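Local coordinates for protein putative prephenate dehydratase (Streptococcus mutans, PDB 4LUB) that probably catalyses the decarboxylating dehydration of prephenate to 3-phenylpyruvate, the step that commits prephenate to L-phenylalanine biosynthesis, at residues Thr64-Phe69 and Glu226-Lys231; Lys39-Lys44 and Ala72-Val77; Ser213-Arg218 and Ile241-His246. All coordinates share one frame; numbering follows the deposited sequence.

Interaction 1 of 3, residues Thr64-Phe69 and Glu226-Lys231; sequences TFDYLF and ESRPLK
Asp66, on helix 62-70, receives the guanidinium of Arg228 from the end of strand 222-229, and the arginine can be followed atom by atom. Its CB and CG each lie 3.9 Å from Asp66 OD1 and its CD 4.0 Å, because bends at chi2 (-55°) and chi3 (-62°) fold the chain back past that oxygen and turn the NE/NH2 edge to the carboxylate. NE then donates to Asp66 OD1 at 3.0 Å. Beyond CZ, Arg228 NH2 donates to Asp66 OD2 at 2.9 Å, nearly straight at 169° and on the syn side of that oxygen. This is the side-on, two-nitrogen grip, with carboxylate and guanidinium nearly coplanar. Pro229 CD lies over one guanidinium face, while NH1 turns to Glu58 O of the second subunit.

A second cation, Lys231, adds only a long salt bridge, its NZ 3.6 Å from Asp66 OD2. A water bridges Lys231, Asp66 and the backbone: it accepts from Lys231 NZ, donates to Pro229 O and donates weakly to Asp66 OD1. Two positive neighbours would be expected to favour the ionised carboxylate. Three residues on from Asp66, Phe69 CE2 meets Leu230 CD1 at 4.0 Å; the ring also stacks on Phe238, which suits an aromatic residue where helix meets sheet. Asp66, Arg228 and Lys231 thus form a salt-bridge network between the prephenate dehydratase and ACT regions, beside the subunit interface.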
loop_
_atom_site.group_PDB
_atom_site.type_symbol
_atom_site.label_atom_id
_atom_site.label_comp_id
_atom_site.label_asym_id
_atom_site.label_seq_id
_atom_site.Cartn_x
_atom_site.Cartn_y
_atom_site.Cartn_z
ATOM N N THR B 64 -8.080 8.969 3.413
ATOM C CA THR B 64 -9.226 8.268 3.987
ATOM C C THR B 64 -8.808 7.287 5.076
ATOM O O THR B 64 -9.298 7.347 6.204
ATOM C CB THR B 64 -10.020 7.497 2.910
ATOM O OG1 THR B 64 -10.525 8.420 1.939
ATOM C CG2 THR B 64 -11.200 6.782 3.537
ATOM N N PHE B 65 -7.876 6.403 4.744
ATOM C CA PHE B 65 -7.434 5.374 5.677
ATOM C C PHE B 65 -6.618 5.892 6.866
ATOM O O PHE B 65 -6.765 5.373 7.973
ATOM C CB PHE B 65 -6.669 4.299 4.910
ATOM C CG PHE B 65 -7.564 3.446 4.078
ATOM C CD1 PHE B 65 -8.393 2.513 4.676
ATOM C CD2 PHE B 65 -7.642 3.631 2.705
ATOM C CE1 PHE B 65 -9.248 1.742 3.923
ATOM C CE2 PHE B 65 -8.502 2.864 1.940
ATOM C CZ PHE B 65 -9.304 1.914 2.551
ATOM N N ASP B 66 -5.744 6.874 6.653
ATOM C CA ASP B 66 -5.028 7.481 7.781
ATOM C C ASP B 66 -5.984 8.117 8.792
ATOM O O ASP B 66 -5.843 7.917 9.997
ATOM C CB ASP B 66 -3.993 8.520 7.312
ATOM C CG ASP B 66 -2.949 7.930 6.370
ATOM O OD1 ASP B 66 -2.690 6.710 6.453
ATOM O OD2 ASP B 66 -2.363 8.691 5.571
ATOM N N TYR B 67 -6.927 8.916 8.313
ATOM C CA TYR B 67 -7.915 9.512 9.208
ATOM C C TYR B 67 -8.779 8.470 9.933
ATOM O O TYR B 67 -8.967 8.555 11.145
ATOM C CB TYR B 67 -8.813 10.500 8.471
ATOM C CG TYR B 67 -9.490 11.419 9.458
ATOM C CD1 TYR B 67 -8.843 12.554 9.927
ATOM C CD2 TYR B 67 -10.752 11.130 9.955
ATOM C CE1 TYR B 67 -9.444 13.391 10.856
ATOM C CE2 TYR B 67 -11.361 11.958 10.880
ATOM C CZ TYR B 67 -10.704 13.083 11.325
ATOM O OH TYR B 67 -11.309 13.905 12.243
ATOM N N LEU B 68 -9.346 7.531 9.181
ATOM C CA LEU B 68 -10.146 6.454 9.766
ATOM C C LEU B 68 -9.420 5.600 10.802
ATOM O O LEU B 68 -10.024 5.194 11.794
ATOM C CB LEU B 68 -10.704 5.546 8.664
ATOM C CG LEU B 68 -12.186 5.705 8.281
ATOM C CD1 LEU B 68 -12.744 7.107 8.439
ATOM C CD2 LEU B 68 -12.474 5.102 6.903
ATOM N N PHE B 69 -8.144 5.311 10.584
ATOM C CA PHE B 69 -7.393 4.560 11.583
ATOM C C PHE B 69 -7.010 5.390 12.802
ATOM O O PHE B 69 -7.351 5.022 13.919
ATOM C CB PHE B 69 -6.128 3.945 10.982
ATOM C CG PHE B 69 -5.271 3.223 11.993
ATOM C CD1 PHE B 69 -5.619 1.962 12.436
ATOM C CD2 PHE B 69 -4.105 3.793 12.475
ATOM C CE1 PHE B 69 -4.839 1.288 13.361
ATOM C CE2 PHE B 69 -3.310 3.121 13.394
ATOM C CZ PHE B 69 -3.681 1.872 13.839
ATOM N N GLU B 226 -3.038 -3.445 2.238
ATOM C CA GLU B 226 -2.292 -2.231 1.996
ATOM C C GLU B 226 -1.655 -1.789 3.295
ATOM O O GLU B 226 -2.294 -1.806 4.337
ATOM C CB GLU B 226 -3.220 -1.143 1.463
ATOM C CG GLU B 226 -2.522 0.161 1.121
ATOM C CD GLU B 226 -2.399 0.380 -0.370
ATOM O OE1 GLU B 226 -3.437 0.448 -1.047
ATOM O OE2 GLU B 226 -1.264 0.483 -0.865
ATOM N N SER B 227 -0.393 -1.400 3.235
ATOM C CA SER B 227 0.271 -0.883 4.415
ATOM C C SER B 227 0.306 0.640 4.400
ATOM O O SER B 227 0.320 1.267 3.345
ATOM C CB SER B 227 1.667 -1.488 4.593
ATOM O OG SER B 227 2.617 -0.900 3.732
ATOM N N ARG B 228 0.297 1.217 5.592
ATOM C CA ARG B 228 0.312 2.654 5.781
ATOM C C ARG B 228 1.320 2.927 6.881
ATOM O O ARG B 228 1.463 2.107 7.791
ATOM C CB ARG B 228 -1.073 3.169 6.188
ATOM C CG ARG B 228 -2.188 3.120 5.110
ATOM C CD ARG B 228 -1.777 3.855 3.852
ATOM N NE ARG B 228 -1.533 5.259 4.132
ATOM C CZ ARG B 228 -0.565 5.973 3.574
ATOM N NH1 ARG B 228 0.250 5.403 2.694
ATOM N NH2 ARG B 228 -0.413 7.256 3.898
ATOM N N PRO B 229 2.048 4.051 6.795
ATOM C CA PRO B 229 2.942 4.417 7.903
ATOM C C PRO B 229 2.203 4.529 9.233
ATOM O O PRO B 229 1.120 5.115 9.294
ATOM C CB PRO B 229 3.511 5.781 7.474
ATOM C CG PRO B 229 3.206 5.895 6.007
ATOM C CD PRO B 229 1.955 5.114 5.785
ATOM N N LEU B 230 2.788 3.961 10.284
ATOM C CA LEU B 230 2.266 4.120 11.640
ATOM C C LEU B 230 2.476 5.533 12.164
ATOM O O LEU B 230 1.905 5.916 13.186
ATOM C CB LEU B 230 2.919 3.110 12.586
ATOM C CG LEU B 230 2.099 2.653 13.791
ATOM C CD1 LEU B 230 0.663 2.336 13.410
ATOM C CD2 LEU B 230 2.758 1.452 14.456
ATOM N N LYS B 231 3.286 6.301 11.437
ATOM C CA LYS B 231 3.736 7.626 11.858
ATOM C C LYS B 231 4.465 7.565 13.197
ATOM O O LYS B 231 4.268 8.414 14.068
ATOM C CB LYS B 231 2.567 8.619 11.923
ATOM C CG LYS B 231 1.555 8.460 10.803
ATOM C CD LYS B 231 1.942 9.300 9.585
ATOM C CE LYS B 231 0.712 9.761 8.802
ATOM N NZ LYS B 231 0.703 9.250 7.396
HETATM O O HOH W 1 -0.631 6.942 8.372
#

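Interaction 2 of 3, residues Lys39-Lys44 and Ala72-Val77; sequences KAYESK and AKIEAV
A CH-pi contact, partly buried, joins the last turn of helix 34-42 to the loop that leads into strand 75-83. The methyl CD1 of Ile74 sits over one face of the Tyr41 ring, 3.6 Å from the centroid and 24° off the ring normal. Its shift is toward the rim, so Tyr41 CD2 comes closest, 3.3 Å from Ile74 CD1. Behind the methyl, Ile74 CG1 lies 3.7 Å from Tyr41 CE2, and the contact therefore spreads along one side of the ring. Tyrosine suits the helix side because its flat aromatic face gives the methyl a broad surface to lie on. Isoleucine suits the other: with CG1 anti to the backbone N (chi1 -171°) and chi2 also extended, its longer branch carries CD1 to the ring as a straight arm.

Both segments belong to the prephenate dehydratase region, of the periplasmic-binding-protein clan, and here a helix packs against the entry to a sheet strand. Ile74 also touches Leu68 of helix 62-70 and Leu178 of strand 172-179. The helix closes in a Schellman motif, Lys44 having positive phi and two bonds returning to the last turn, one of them Lys44 N to Tyr41 O.

At the other end of the contact, the extended side chain of Glu42 brings OE2 to 3.6 Å from Ala72 CA. Its OE1 probably hydrogen-bonds Tyr67 OH, though at a doubtfully short distance. Tyr67 also packs on Ala72, whose small methyl lets both neighbours approach.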
loop_
_atom_site.group_PDB
_atom_site.type_symbol
_atom_site.label_atom_id
_atom_site.label_comp_id
_atom_site.label_asym_id
_atom_site.label_seq_id
_atom_site.Cartn_x
_atom_site.Cartn_y
_atom_site.Cartn_z
ATOM N N LYS B 39 -14.991 14.611 9.483
ATOM C CA LYS B 39 -15.177 15.503 10.639
ATOM C C LYS B 39 -16.614 16.009 10.796
ATOM O O LYS B 39 -17.100 16.173 11.916
ATOM C CB LYS B 39 -14.208 16.697 10.552
ATOM C CG LYS B 39 -12.765 16.315 10.876
ATOM C CD LYS B 39 -11.779 17.451 10.662
ATOM C CE LYS B 39 -12.144 18.689 11.464
ATOM N NZ LYS B 39 -11.215 19.821 11.161
ATOM N N ALA B 40 -17.282 16.263 9.674
ATOM C CA ALA B 40 -18.697 16.644 9.673
ATOM C C ALA B 40 -19.583 15.635 10.406
ATOM O O ALA B 40 -20.537 16.005 11.090
ATOM C CB ALA B 40 -19.191 16.828 8.247
ATOM N N TYR B 41 -19.272 14.353 10.256
ATOM C CA TYR B 41 -20.020 13.330 10.970
ATOM C C TYR B 41 -19.675 13.390 12.445
ATOM O O TYR B 41 -20.548 13.301 13.306
ATOM C CB TYR B 41 -19.691 11.938 10.440
ATOM C CG TYR B 41 -20.282 10.831 11.278
ATOM C CD1 TYR B 41 -21.570 10.372 11.045
ATOM C CD2 TYR B 41 -19.568 10.275 12.337
ATOM C CE1 TYR B 41 -22.117 9.365 11.810
ATOM C CE2 TYR B 41 -20.107 9.270 13.108
ATOM C CZ TYR B 41 -21.384 8.818 12.838
ATOM O OH TYR B 41 -21.925 7.817 13.609
ATOM N N GLU B 42 -18.380 13.526 12.716
ATOM C CA GLU B 42 -17.850 13.530 14.071
ATOM C C GLU B 42 -18.481 14.667 14.877
ATOM O O GLU B 42 -18.733 14.534 16.074
ATOM C CB GLU B 42 -16.323 13.662 14.033
ATOM C CG GLU B 42 -15.589 12.379 13.643
ATOM C CD GLU B 42 -14.085 12.555 13.584
ATOM O OE1 GLU B 42 -13.627 13.499 12.909
ATOM O OE2 GLU B 42 -13.358 11.769 14.229
ATOM N N SER B 43 -18.724 15.785 14.200
ATOM C CA SER B 43 -19.339 16.962 14.805
ATOM C C SER B 43 -20.863 16.899 14.877
ATOM O O SER B 43 -21.499 17.840 15.351
ATOM C CB SER B 43 -18.924 18.203 14.021
ATOM O OG SER B 43 -17.603 18.576 14.355
ATOM N N LYS B 44 -21.434 15.795 14.398
ATOM C CA LYS B 44 -22.882 15.563 14.407
ATOM C C LYS B 44 -23.655 16.545 13.522
ATOM O O LYS B 44 -24.842 16.777 13.750
ATOM C CB LYS B 44 -23.454 15.616 15.833
ATOM C CG LYS B 44 -22.738 14.759 16.862
ATOM C CD LYS B 44 -23.683 14.422 18.011
ATOM C CE LYS B 44 -22.949 14.354 19.343
ATOM N NZ LYS B 44 -23.792 14.886 20.458
ATOM N N ALA B 72 -10.632 8.666 13.664
ATOM C CA ALA B 72 -12.071 8.452 13.709
ATOM C C ALA B 72 -12.495 7.196 14.471
ATOM O O ALA B 72 -11.781 6.195 14.511
ATOM C CB ALA B 72 -12.614 8.403 12.290
ATOM N N LYS B 73 -13.698 7.271 15.030
ATOM C CA LYS B 73 -14.372 6.166 15.693
ATOM C C LYS B 73 -15.699 6.037 14.948
ATOM O O LYS B 73 -16.781 6.332 15.457
ATOM C CB LYS B 73 -14.519 6.433 17.206
ATOM C CG LYS B 73 -15.634 5.700 17.969
ATOM C CD LYS B 73 -15.545 4.189 17.879
ATOM C CE LYS B 73 -16.782 3.558 18.503
ATOM N NZ LYS B 73 -17.851 3.316 17.495
ATOM N N ILE B 74 -15.567 5.691 13.675
ATOM C CA ILE B 74 -16.684 5.582 12.753
ATOM C C ILE B 74 -16.391 4.373 11.868
ATOM O O ILE B 74 -15.231 4.005 11.703
ATOM C CB ILE B 74 -16.845 6.877 11.923
ATOM C CG1 ILE B 74 -18.127 6.867 11.110
ATOM C CG2 ILE B 74 -15.646 7.090 11.001
ATOM C CD1 ILE B 74 -18.261 8.096 10.256
ATOM N N GLU B 75 -17.420 3.751 11.306
ATOM C CA GLU B 75 -17.220 2.579 10.450
ATOM C C GLU B 75 -17.793 2.723 9.049
ATOM O O GLU B 75 -18.782 3.427 8.842
ATOM C CB GLU B 75 -17.812 1.323 11.096
ATOM C CG GLU B 75 -17.175 0.936 12.412
ATOM C CD GLU B 75 -17.741 -0.355 12.978
ATOM O OE1 GLU B 75 -18.531 -1.023 12.274
ATOM O OE2 GLU B 75 -17.387 -0.709 14.123
ATOM N N ALA B 76 -17.147 2.083 8.077
ATOM C CA ALA B 76 -17.804 1.819 6.802
ATOM C C ALA B 76 -19.032 0.913 6.998
ATOM O O ALA B 76 -18.938 -0.159 7.601
ATOM C CB ALA B 76 -16.823 1.198 5.827
ATOM N N VAL B 77 -20.188 1.355 6.518
ATOM C CA VAL B 77 -21.416 0.574 6.675
ATOM C C VAL B 77 -22.028 0.171 5.332
ATOM O O VAL B 77 -22.978 -0.607 5.280
ATOM C CB VAL B 77 -22.462 1.338 7.526
ATOM C CG1 VAL B 77 -21.970 1.469 8.954
ATOM C CG2 VAL B 77 -22.777 2.712 6.923
#

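Interaction 3 of 3, residues Ser213-Arg218 and Ile241-His246; sequences STFAWR and IDFENH
In the ACT region, helix 208-216 lies against the sheet, and two phenylalanines stacked on each other lie in the buried layer between them. Phe215 points from the helix and Phe243 from strand 237-244. Their rings form an offset stack, with centroids 3.7 Å apart and planes only 11° from parallel. Phe243 CE2 stands over the centre of the Phe215 ring, whereas Phe215 CG lies over the Phe243 ring nearer its rim, 3.3 Å from Phe243 CZ. The overlap runs on to the root of the helix residue, where Phe215 CB is 3.4 Å from Phe243 CE1.

Each ring has its CG beside the backbone N and anti to the carbonyl carbon, with chi1 at -69° for Phe215 and -74° for Phe243; the two side chains approach at about a right angle yet end face against face. Flat, apolar rings suit this buried contact, since the pair itself has no polar side-chain atom needing a partner. Leu196 and Ala254 pack on Phe215, Ile194 and Leu222 on Phe243, and Ile220 touches both, so strands 189-199 and 222-229 and helix 248-261 all contribute. Helices laid on one antiparallel sheet in this way are characteristic of the beta-alpha-beta-beta-alpha-beta ACT fold.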
loop_
_atom_site.group_PDB
_atom_site.type_symbol
_atom_site.label_atom_id
_atom_site.label_comp_id
_atom_site.label_asym_id
_atom_site.label_seq_id
_atom_site.Cartn_x
_atom_site.Cartn_y
_atom_site.Cartn_z
ATOM N N SER B 213 -2.537 -16.188 8.180
ATOM C CA SER B 213 -2.818 -17.622 8.348
ATOM C C SER B 213 -4.099 -17.870 9.133
ATOM O O SER B 213 -4.828 -18.829 8.874
ATOM C CB SER B 213 -1.648 -18.328 9.039
ATOM O OG SER B 213 -0.487 -18.288 8.223
ATOM N N THR B 214 -4.356 -16.991 10.094
ATOM C CA THR B 214 -5.545 -17.044 10.932
ATOM C C THR B 214 -6.824 -17.098 10.089
ATOM O O THR B 214 -7.743 -17.868 10.369
ATOM C CB THR B 214 -5.600 -15.825 11.870
ATOM O OG1 THR B 214 -4.497 -15.869 12.788
ATOM C CG2 THR B 214 -6.884 -15.817 12.640
ATOM N N PHE B 215 -6.880 -16.253 9.069
ATOM C CA PHE B 215 -7.996 -16.238 8.136
ATOM C C PHE B 215 -7.867 -17.318 7.074
ATOM O O PHE B 215 -8.860 -17.925 6.663
ATOM C CB PHE B 215 -8.115 -14.865 7.477
ATOM C CG PHE B 215 -8.565 -13.783 8.416
ATOM C CD1 PHE B 215 -7.647 -13.086 9.185
ATOM C CD2 PHE B 215 -9.909 -13.465 8.530
ATOM C CE1 PHE B 215 -8.064 -12.091 10.055
ATOM C CE2 PHE B 215 -10.333 -12.469 9.398
ATOM C CZ PHE B 215 -9.406 -11.786 10.157
ATOM N N ALA B 216 -6.636 -17.520 6.609
ATOM C CA ALA B 216 -6.354 -18.497 5.568
ATOM C C ALA B 216 -6.770 -19.921 5.921
ATOM O O ALA B 216 -7.454 -20.574 5.132
ATOM C CB ALA B 216 -4.866 -18.469 5.216
ATOM N N TRP B 217 -6.369 -20.409 7.093
ATOM C CA TRP B 217 -6.703 -21.792 7.442
ATOM C C TRP B 217 -8.211 -21.987 7.535
ATOM O O TRP B 217 -8.698 -23.078 7.261
ATOM C CB TRP B 217 -5.966 -22.261 8.729
ATOM C CG TRP B 217 -6.503 -21.857 10.110
ATOM C CD1 TRP B 217 -5.974 -20.909 10.943
ATOM C CD2 TRP B 217 -7.634 -22.413 10.810
ATOM N NE1 TRP B 217 -6.711 -20.831 12.112
ATOM C CE2 TRP B 217 -7.735 -21.736 12.050
ATOM C CE3 TRP B 217 -8.579 -23.396 10.503
ATOM C CZ2 TRP B 217 -8.730 -22.028 12.981
ATOM C CZ3 TRP B 217 -9.573 -23.680 11.437
ATOM C CH2 TRP B 217 -9.639 -22.997 12.655
ATOM N N ARG B 218 -8.957 -20.923 7.833
ATOM C CA ARG B 218 -10.414 -21.028 7.890
ATOM C C ARG B 218 -11.045 -20.853 6.510
ATOM O O ARG B 218 -12.265 -20.910 6.372
ATOM C CB ARG B 218 -11.012 -19.981 8.846
ATOM C CG ARG B 218 -10.462 -20.001 10.267
ATOM C CD ARG B 218 -11.191 -18.990 11.151
ATOM N NE ARG B 218 -11.092 -19.333 12.569
ATOM C CZ ARG B 218 -10.044 -19.068 13.341
ATOM N NH1 ARG B 218 -8.982 -18.427 12.857
ATOM N NH2 ARG B 218 -10.061 -19.435 14.607
ATOM N N ILE B 241 -6.483 -4.493 5.695
ATOM C CA ILE B 241 -6.867 -5.765 5.116
ATOM C C ILE B 241 -8.379 -5.918 4.918
ATOM O O ILE B 241 -9.166 -5.627 5.817
ATOM C CB ILE B 241 -6.288 -6.913 5.982
ATOM C CG1 ILE B 241 -4.771 -6.896 5.901
ATOM C CG2 ILE B 241 -6.683 -8.259 5.417
ATOM C CD1 ILE B 241 -4.083 -7.780 6.886
ATOM N N ASP B 242 -8.771 -6.359 3.724
ATOM C CA ASP B 242 -10.159 -6.725 3.458
ATOM C C ASP B 242 -10.284 -8.246 3.386
ATOM O O ASP B 242 -9.417 -8.926 2.828
ATOM C CB ASP B 242 -10.692 -6.126 2.148
ATOM C CG ASP B 242 -10.573 -4.606 2.074
ATOM O OD1 ASP B 242 -10.282 -3.934 3.092
ATOM O OD2 ASP B 242 -10.821 -4.084 0.972
ATOM N N PHE B 243 -11.381 -8.765 3.927
ATOM C CA PHE B 243 -11.704 -10.179 3.823
ATOM C C PHE B 243 -13.157 -10.310 3.438
ATOM O O PHE B 243 -13.979 -9.457 3.776
ATOM C CB PHE B 243 -11.489 -10.908 5.156
ATOM C CG PHE B 243 -10.051 -11.137 5.510
ATOM C CD1 PHE B 243 -9.310 -12.101 4.856
ATOM C CD2 PHE B 243 -9.445 -10.409 6.517
ATOM C CE1 PHE B 243 -7.989 -12.320 5.179
ATOM C CE2 PHE B 243 -8.124 -10.636 6.841
ATOM C CZ PHE B 243 -7.394 -11.589 6.173
ATOM N N GLU B 244 -13.481 -11.388 2.740
ATOM C CA GLU B 244 -14.871 -11.711 2.491
ATOM C C GLU B 244 -15.564 -11.938 3.826
ATOM O O GLU B 244 -14.996 -12.544 4.739
ATOM C CB GLU B 244 -15.000 -12.911 1.557
ATOM C CG GLU B 244 -15.119 -12.468 0.102
ATOM C CD GLU B 244 -14.993 -13.592 -0.896
ATOM O OE1 GLU B 244 -15.190 -14.766 -0.512
ATOM O OE2 GLU B 244 -14.696 -13.290 -2.073
ATOM N N ASN B 245 -16.769 -11.396 3.958
ATOM C CA ASN B 245 -17.514 -11.498 5.205
ATOM C C ASN B 245 -18.835 -12.229 4.999
ATOM O O ASN B 245 -19.861 -11.847 5.552
ATOM C CB ASN B 245 -17.771 -10.100 5.776
ATOM C CG ASN B 245 -18.207 -10.131 7.228
ATOM O OD1 ASN B 245 -17.721 -10.944 8.015
ATOM N ND2 ASN B 245 -19.167 -9.282 7.577
ATOM N N HIS B 246 -18.799 -13.286 4.198
ATOM C CA HIS B 246 -19.981 -14.102 3.934
ATOM C C HIS B 246 -20.330 -14.971 5.139
ATOM O O HIS B 246 -21.495 -15.250 5.400
ATOM C CB HIS B 246 -19.765 -14.952 2.682
ATOM C CG HIS B 246 -19.701 -14.146 1.426
ATOM N ND1 HIS B 246 -20.790 -13.455 0.934
ATOM C CD2 HIS B 246 -18.681 -13.900 0.572
ATOM C CE1 HIS B 246 -20.444 -12.827 -0.174
ATOM N NE2 HIS B 246 -19.169 -13.078 -0.414
#

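Interaction 3 is the buried one, purely aromatic, inside the ACT region; interaction 2 is partly buried, apolar with a carboxylate at its margin; interaction 1 lies at the surface and depends on charge. All three reach the same sheet. Interactions 1 and 2 share neighbouring elements: helix 62-70 leads into strand 75-83, and the Tyr67 backbone probably bonds to Ala72. Interactions 1 and 3 use the adjacent strands 222-229 and 237-244, and both touch the second subunit. Interactions 2 and 3, with centres about 26 Å apart, lie in different regions on opposite sides of the chain's centre, and of the three interactions only interaction 1 bridges those regions.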